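Local coordinates for protein KDGF (Halomonas sp., PDB 5FQ0) that probably acts, as a KdgF-type cupin, in uronate breakdown by converting unsaturated monouronates from pectin or alginate to linear ketonized sugars, at residues D16-P19 / G20-R23; R73-S76 / P77-F81. All coordinates share one frame; numbering follows the deposited sequence.

Interaction 1. Residues D16-P19 / G20-R23; sequences DVEP and GIQR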
ATOM      1  N   ASP B  16       8.982 -17.156   5.348  1.00 30.80           N
ATOM      2  CA  ASP B  16       7.922 -17.800   6.131  1.00 33.98           C
ATOM      3  C   ASP B  16       7.546 -16.976   7.353  1.00 35.79           C
ATOM      4  O   ASP B  16       8.406 -16.479   8.044  1.00 37.92           O
ATOM      5  CB  ASP B  16       8.364 -19.177   6.568  1.00 35.51           C
ATOM      6  CG  ASP B  16       8.465 -20.119   5.411  1.00 37.37           C
ATOM      7  OD1 ASP B  16       7.580 -20.069   4.545  1.00 42.20           O
ATOM      8  OD2 ASP B  16       9.434 -20.879   5.338  1.00 40.49           O
ATOM      9  N   VAL B  17       6.258 -16.793   7.585  1.00 34.01           N
ATOM     10  CA  VAL B  17       5.803 -16.090   8.759  1.00 34.56           C
ATOM     11  C   VAL B  17       5.334 -17.166   9.718  1.00 38.80           C
ATOM     12  O   VAL B  17       5.915 -17.317  10.794  1.00 37.73           O
ATOM     13  CB  VAL B  17       4.661 -15.114   8.435  1.00 33.71           C
ATOM     14  CG1 VAL B  17       4.131 -14.462   9.715  1.00 31.63           C
ATOM     15  CG2 VAL B  17       5.122 -14.075   7.412  1.00 31.00           C
ATOM     16  N   GLU B  18       4.287 -17.901   9.318  1.00 37.17           N
ATOM     17  CA  GLU B  18       3.803 -19.094  10.030  1.00 39.61           C
ATOM     18  C   GLU B  18       3.192 -20.055   8.997  1.00 41.12           C
ATOM     19  O   GLU B  18       3.189 -19.735   7.809  1.00 38.27           O
ATOM     20  CB  GLU B  18       2.790 -18.724  11.107  1.00 36.67           C
ATOM     21  CG  GLU B  18       1.910 -17.557  10.740  1.00 42.15           C
ATOM     22  CD  GLU B  18       0.711 -17.424  11.645  1.00 45.89           C
ATOM     23  OE1 GLU B  18       0.009 -18.431  11.844  1.00 53.01           O
ATOM     24  OE2 GLU B  18       0.452 -16.319  12.151  1.00 48.20           O
ATOM     25  N   PRO B  19       2.714 -21.252   9.420  1.00 42.56           N
ATOM     26  CA  PRO B  19       2.105 -22.113   8.397  1.00 40.42           C
ATOM     27  C   PRO B  19       0.941 -21.433   7.651  1.00 36.63           C
ATOM     28  O   PRO B  19       0.086 -20.768   8.264  1.00 34.55           O
ATOM     29  CB  PRO B  19       1.659 -23.325   9.208  1.00 44.23           C
ATOM     30  CG  PRO B  19       2.777 -23.454  10.208  1.00 41.68           C
ATOM     31  CD  PRO B  19       3.057 -22.030  10.630  1.00 40.53           C
ATOM     32  N   GLY B  20       0.997 -21.528   6.323  1.00 34.29           N
ATOM     33  CA  GLY B  20       0.024 -20.875   5.416  1.00 30.05           C
ATOM     34  C   GLY B  20       0.280 -19.408   5.120  1.00 27.94           C
ATOM     35  O   GLY B  20      -0.480 -18.790   4.365  1.00 26.50           O
ATOM     36  N   ILE B  21       1.325 -18.832   5.728  1.00 26.53           N
ATOM     37  CA  ILE B  21       1.603 -17.390   5.575  1.00 26.31           C
ATOM     38  C   ILE B  21       3.082 -17.086   5.275  1.00 25.62           C
ATOM     39  O   ILE B  21       3.962 -17.456   6.041  1.00 24.50           O
ATOM     40  CB  ILE B  21       1.130 -16.576   6.812  1.00 25.66           C
ATOM     41  CG1 ILE B  21      -0.354 -16.824   7.102  1.00 25.69           C
ATOM     42  CG2 ILE B  21       1.363 -15.078   6.626  1.00 24.60           C
ATOM     43  CD1 ILE B  21      -0.827 -16.116   8.365  1.00 27.25           C
ATOM     44  N   GLN B  22       3.323 -16.378   4.176  1.00 24.72           N
ATOM     45  CA  GLN B  22       4.654 -15.875   3.805  1.00 24.81           C
ATOM     46  C   GLN B  22       4.616 -14.370   3.544  1.00 23.38           C
ATOM     47  O   GLN B  22       3.534 -13.794   3.287  1.00 22.58           O
ATOM     48  CB  GLN B  22       5.135 -16.570   2.541  1.00 24.77           C
ATOM     49  CG  GLN B  22       5.300 -18.075   2.711  1.00 27.33           C
ATOM     50  CD  GLN B  22       6.045 -18.675   1.544  1.00 27.44           C
ATOM     51  OE1 GLN B  22       5.693 -18.454   0.392  1.00 26.46           O
ATOM     52  NE2 GLN B  22       7.108 -19.378   1.836  1.00 27.80           N
ATOM     53  N   ARG B  23       5.784 -13.725   3.566  1.00 22.24           N
ATOM     54  CA  ARG B  23       5.822 -12.297   3.291  1.00 23.17           C
ATOM     55  C   ARG B  23       7.101 -11.830   2.670  1.00 21.40           C
ATOM     56  O   ARG B  23       8.095 -12.534   2.683  1.00 23.07           O
ATOM     57  CB  ARG B  23       5.568 -11.476   4.560  1.00 24.66           C
ATOM     58  CG  ARG B  23       6.731 -11.384   5.522  1.00 25.43           C
ATOM     59  CD  ARG B  23       6.299 -10.488   6.680  1.00 30.76           C
ATOM     60  NE  ARG B  23       7.246 -10.643   7.765  1.00 32.99           N
ATOM     61  CZ  ARG B  23       6.934 -10.873   9.029  1.00 33.33           C
ATOM     62  NH1 ARG B  23       5.674 -10.911   9.433  1.00 33.91           N
ATOM     63  NH2 ARG B  23       7.908 -11.023   9.898  1.00 35.34           N
TER

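Interaction 2. Residues R73-S76 / P77-F81; sequences RRLS and PGDAF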
ATOM      1  N   ARG B  73     -16.162  -7.947   6.804  1.00 34.27           N
ATOM      2  CA  ARG B  73     -16.450  -7.724   5.378  1.00 34.33           C
ATOM      3  C   ARG B  73     -15.586  -8.614   4.493  1.00 29.96           C
ATOM      4  O   ARG B  73     -14.440  -8.924   4.856  1.00 28.03           O
ATOM      5  CB  ARG B  73     -16.207  -6.265   4.983  1.00 37.95           C
ATOM      6  CG  ARG B  73     -16.977  -5.255   5.806  1.00 42.53           C
ATOM      7  CD  ARG B  73     -18.388  -5.081   5.287  1.00 46.26           C
ATOM      8  NE  ARG B  73     -18.421  -4.006   4.317  1.00 48.95           N
ATOM      9  CZ  ARG B  73     -18.502  -2.719   4.645  1.00 51.46           C
ATOM     10  NH1 ARG B  73     -18.576  -2.356   5.928  1.00 51.29           N
ATOM     11  NH2 ARG B  73     -18.514  -1.794   3.689  1.00 50.93           N
ATOM     12  N   ARG B  74     -16.120  -8.986   3.329  1.00 27.29           N
ATOM     13  CA  ARG B  74     -15.370  -9.745   2.309  1.00 28.98           C
ATOM     14  C   ARG B  74     -14.699  -8.703   1.427  1.00 27.69           C
ATOM     15  O   ARG B  74     -15.377  -7.881   0.831  1.00 29.31           O
ATOM     16  CB  ARG B  74     -16.297 -10.638   1.469  1.00 30.55           C
ATOM     17  CG  ARG B  74     -15.645 -11.336   0.255  1.00 36.09           C
ATOM     18  CD  ARG B  74     -16.667 -11.969  -0.732  1.00 41.81           C
ATOM     19  NE  ARG B  74     -17.793 -12.603  -0.021  1.00 47.95           N
ATOM     20  CZ  ARG B  74     -19.056 -12.162  -0.003  1.00 45.61           C
ATOM     21  NH1 ARG B  74     -19.435 -11.115  -0.724  1.00 42.17           N
ATOM     22  NH2 ARG B  74     -19.959 -12.798   0.730  1.00 48.06           N
ATOM     23  N   LEU B  75     -13.375  -8.734   1.354  1.00 23.89           N
ATOM     24  CA  LEU B  75     -12.601  -7.720   0.602  1.00 22.73           C
ATOM     25  C   LEU B  75     -11.894  -8.391  -0.562  1.00 23.18           C
ATOM     26  O   LEU B  75     -11.260  -9.439  -0.393  1.00 24.22           O
ATOM     27  CB  LEU B  75     -11.563  -7.035   1.509  1.00 21.51           C
ATOM     28  CG  LEU B  75     -12.069  -6.275   2.748  1.00 21.42           C
ATOM     29  CD1 LEU B  75     -10.911  -5.523   3.371  1.00 21.42           C
ATOM     30  CD2 LEU B  75     -13.211  -5.292   2.461  1.00 21.87           C
ATOM     31  N   SER B  76     -12.024  -7.805  -1.747  1.00 23.64           N
ATOM     32  CA  SER B  76     -11.357  -8.351  -2.936  1.00 24.89           C
ATOM     33  C   SER B  76     -10.321  -7.306  -3.451  1.00 22.95           C
ATOM     34  O   SER B  76     -10.182  -6.251  -2.810  1.00 20.52           O
ATOM     35  CB  SER B  76     -12.428  -8.707  -3.957  1.00 27.74           C
ATOM     36  OG  SER B  76     -13.145  -7.536  -4.263  1.00 33.20           O
ATOM     37  N   PRO B  77      -9.564  -7.612  -4.551  1.00 23.41           N
ATOM     38  CA  PRO B  77      -8.499  -6.722  -5.053  1.00 22.91           C
ATOM     39  C   PRO B  77      -8.959  -5.305  -5.210  1.00 22.95           C
ATOM     40  O   PRO B  77      -9.961  -5.065  -5.862  1.00 22.03           O
ATOM     41  CB  PRO B  77      -8.188  -7.315  -6.439  1.00 24.19           C
ATOM     42  CG  PRO B  77      -8.366  -8.785  -6.201  1.00 23.22           C
ATOM     43  CD  PRO B  77      -9.667  -8.819  -5.409  1.00 22.33           C
ATOM     44  N   GLY B  78      -8.243  -4.356  -4.611  1.00 22.49           N
ATOM     45  CA  GLY B  78      -8.680  -2.970  -4.723  1.00 21.26           C
ATOM     46  C   GLY B  78      -9.375  -2.469  -3.467  1.00 21.85           C
ATOM     47  O   GLY B  78      -9.399  -1.261  -3.230  1.00 21.68           O
ATOM     48  N   ASP B  79      -9.914  -3.379  -2.649  1.00 21.35           N
ATOM     49  CA  ASP B  79     -10.537  -2.981  -1.385  1.00 20.22           C
ATOM     50  C   ASP B  79      -9.527  -2.880  -0.273  1.00 20.13           C
ATOM     51  O   ASP B  79      -8.424  -3.454  -0.375  1.00 22.00           O
ATOM     52  CB  ASP B  79     -11.650  -3.960  -0.943  1.00 20.54           C
ATOM     53  CG  ASP B  79     -12.778  -4.117  -1.976  1.00 21.60           C
ATOM     54  OD1 ASP B  79     -13.084  -3.201  -2.772  1.00 20.79           O
ATOM     55  OD2 ASP B  79     -13.377  -5.206  -1.964  1.00 23.00           O
ATOM     56  N   ALA B  80      -9.887  -2.190   0.814  1.00 19.04           N
ATOM     57  CA  ALA B  80      -8.950  -2.044   1.939  1.00 20.65           C
ATOM     58  C   ALA B  80      -9.626  -1.948   3.316  1.00 21.16           C
ATOM     59  O   ALA B  80     -10.823  -1.680   3.409  1.00 23.07           O
ATOM     60  CB  ALA B  80      -8.036  -0.837   1.710  1.00 21.26           C
ATOM     61  N   PHE B  81      -8.871  -2.164   4.382  1.00 22.39           N
ATOM     62  CA  PHE B  81      -9.315  -1.725   5.727  1.00 23.48           C
ATOM     63  C   PHE B  81      -8.272  -0.806   6.357  1.00 23.33           C
ATOM     64  O   PHE B  81      -7.076  -0.916   6.024  1.00 22.99           O
ATOM     65  CB  PHE B  81      -9.591  -2.911   6.669  1.00 23.33           C
ATOM     66  CG  PHE B  81      -8.362  -3.662   7.102  1.00 24.01           C
ATOM     67  CD1 PHE B  81      -7.815  -4.671   6.297  1.00 22.46           C
ATOM     68  CD2 PHE B  81      -7.763  -3.389   8.326  1.00 23.99           C
ATOM     69  CE1 PHE B  81      -6.699  -5.367   6.695  1.00 23.70           C
ATOM     70  CE2 PHE B  81      -6.638  -4.097   8.748  1.00 25.87           C
ATOM     71  CZ  PHE B  81      -6.097  -5.084   7.934  1.00 25.28           C
TER

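Interaction 1. Residues D16-P19 / G20-R23
Asp-16 to Glu-18 and Ile-21 to Arg-23 form the tip of an antiparallel beta hairpin. The two short strand segments approach to 4.5 Å between axes, and their directions differ by 144°. Strand 15-18 is an outermost strand of the larger sheet within this chain. Strand 21-29 pairs on with strand 32-39, where Ile-21 packs on Val-37 and Phe-39. Pro-19 and Gly-20 take the corners of a type II turn, where the positive phi of Gly-20 favours glycine. Ile-21 N closes the turn on Glu-18 O at 2.9 Å. Next to the turn is a classic beta bulge, in which Val-17 and Glu-18 both face Ile-21. Ile-21 O accepts from Val-17 N at 2.8 Å and, weakly, from Glu-18 N at 3.3 Å.

Asp-16 and Gln-22 run side by side on one face of the hairpin. Gln-22 NE2 donates to Asp-16 OD1 at 2.8 Å in a nearly straight bond (169°). The acceptor lies in the amide plane, but the carboxylate is met on its syn side from somewhat out of plane. On the opposite face, Ile-21 CD1 lies alongside Glu-18 CD at 3.9 Å. Ile-21 CG2 also touches Val-17 CB. Val-17 CG1 is anti to the backbone N (chi1 176°), which leaves CG2 to meet Arg-23 CG at 3.7 Å. The same methyl sits over one face of the guanidinium. Arg-23 NH1 has a weak bond to a bound citrate. With Asp-16 on its nitrogen and Lys-38 on its oxygen, the Gln-22 amide is probably fixed in its rotation and bridges two opposite charges.

Interaction 2. Residues R73-S76 / P77-F81
Asp-79 OD2 is gripped by two groups of Ser-76. Ser-76 N donates to it at 2.9 Å in a nearly straight bond (170°), on the anti side of the carboxylate. Ser-76 OG donates to the same oxygen over a longer 3.3 Å, from above the carboxylate plane. Both donors come from the same face of that plane. Asp-79 CG stands anti to the carbonyl carbon (chi1 -58°), and this turns the carboxylate back over the turn toward Ser-76. The other oxygen, Asp-79 OD1, accepts a hydrogen bond from the backbone of the neighbouring subunit.

The backbone adds a bond in the reverse sense, from Asp-79 N to Ser-76 O at 2.9 Å. It closes a type II turn with Pro-77 and Gly-78 at the corners. At the backbone angles of Gly-78 a side chain would jam against the carbonyl oxygen of Pro-77, so the position calls for glycine. An alanine at Asp-79 is likely to leave Ser-76 N and OG without their acceptor and to cost the bond to the neighbouring subunit.

Leu-75 packs beside Asp-79, next to the turn. Its CB lies 3.9 Å from Asp-79 CB, and its CD1 reaches Ala-80 C at 3.8 Å. CD1 also meets the edge of the Phe-81 ring, near the ring plane, at 4.3 Å from Phe-81 CD1. Val-59 and Val-66 line Leu-75 as well. Ala-80 and Phe-81 pair with an antiparallel strand of the neighbouring subunit, so the sheet runs on across the interface. The buried carboxylate therefore joins two tasks: one oxygen secures the turn between strands 71-75 and 80-83 of the cupin fold, and the other helps hold the dimer.

How the interactions relate
Interaction 1 and interaction 2 both centre on type II Pro-Gly turns, but they differ in setting. Interaction 1 is a surface contact within a hairpin, and its two strands are neighbours in one sheet. Interaction 2 is mostly buried and passes from strand 71-75 of the smaller sheet to strand 80-83 of the larger one. The larger sheet also holds the hairpin, with 15-18 and 80-83 as its outermost strands within the chain. Their centres lie about 20 Å apart, and the nearest atoms are about 12 Å apart, so the contacts do not touch. Polar pairing at 16-23 stays within one chain, whereas the carboxylate at 73-81 also serves the subunit interface.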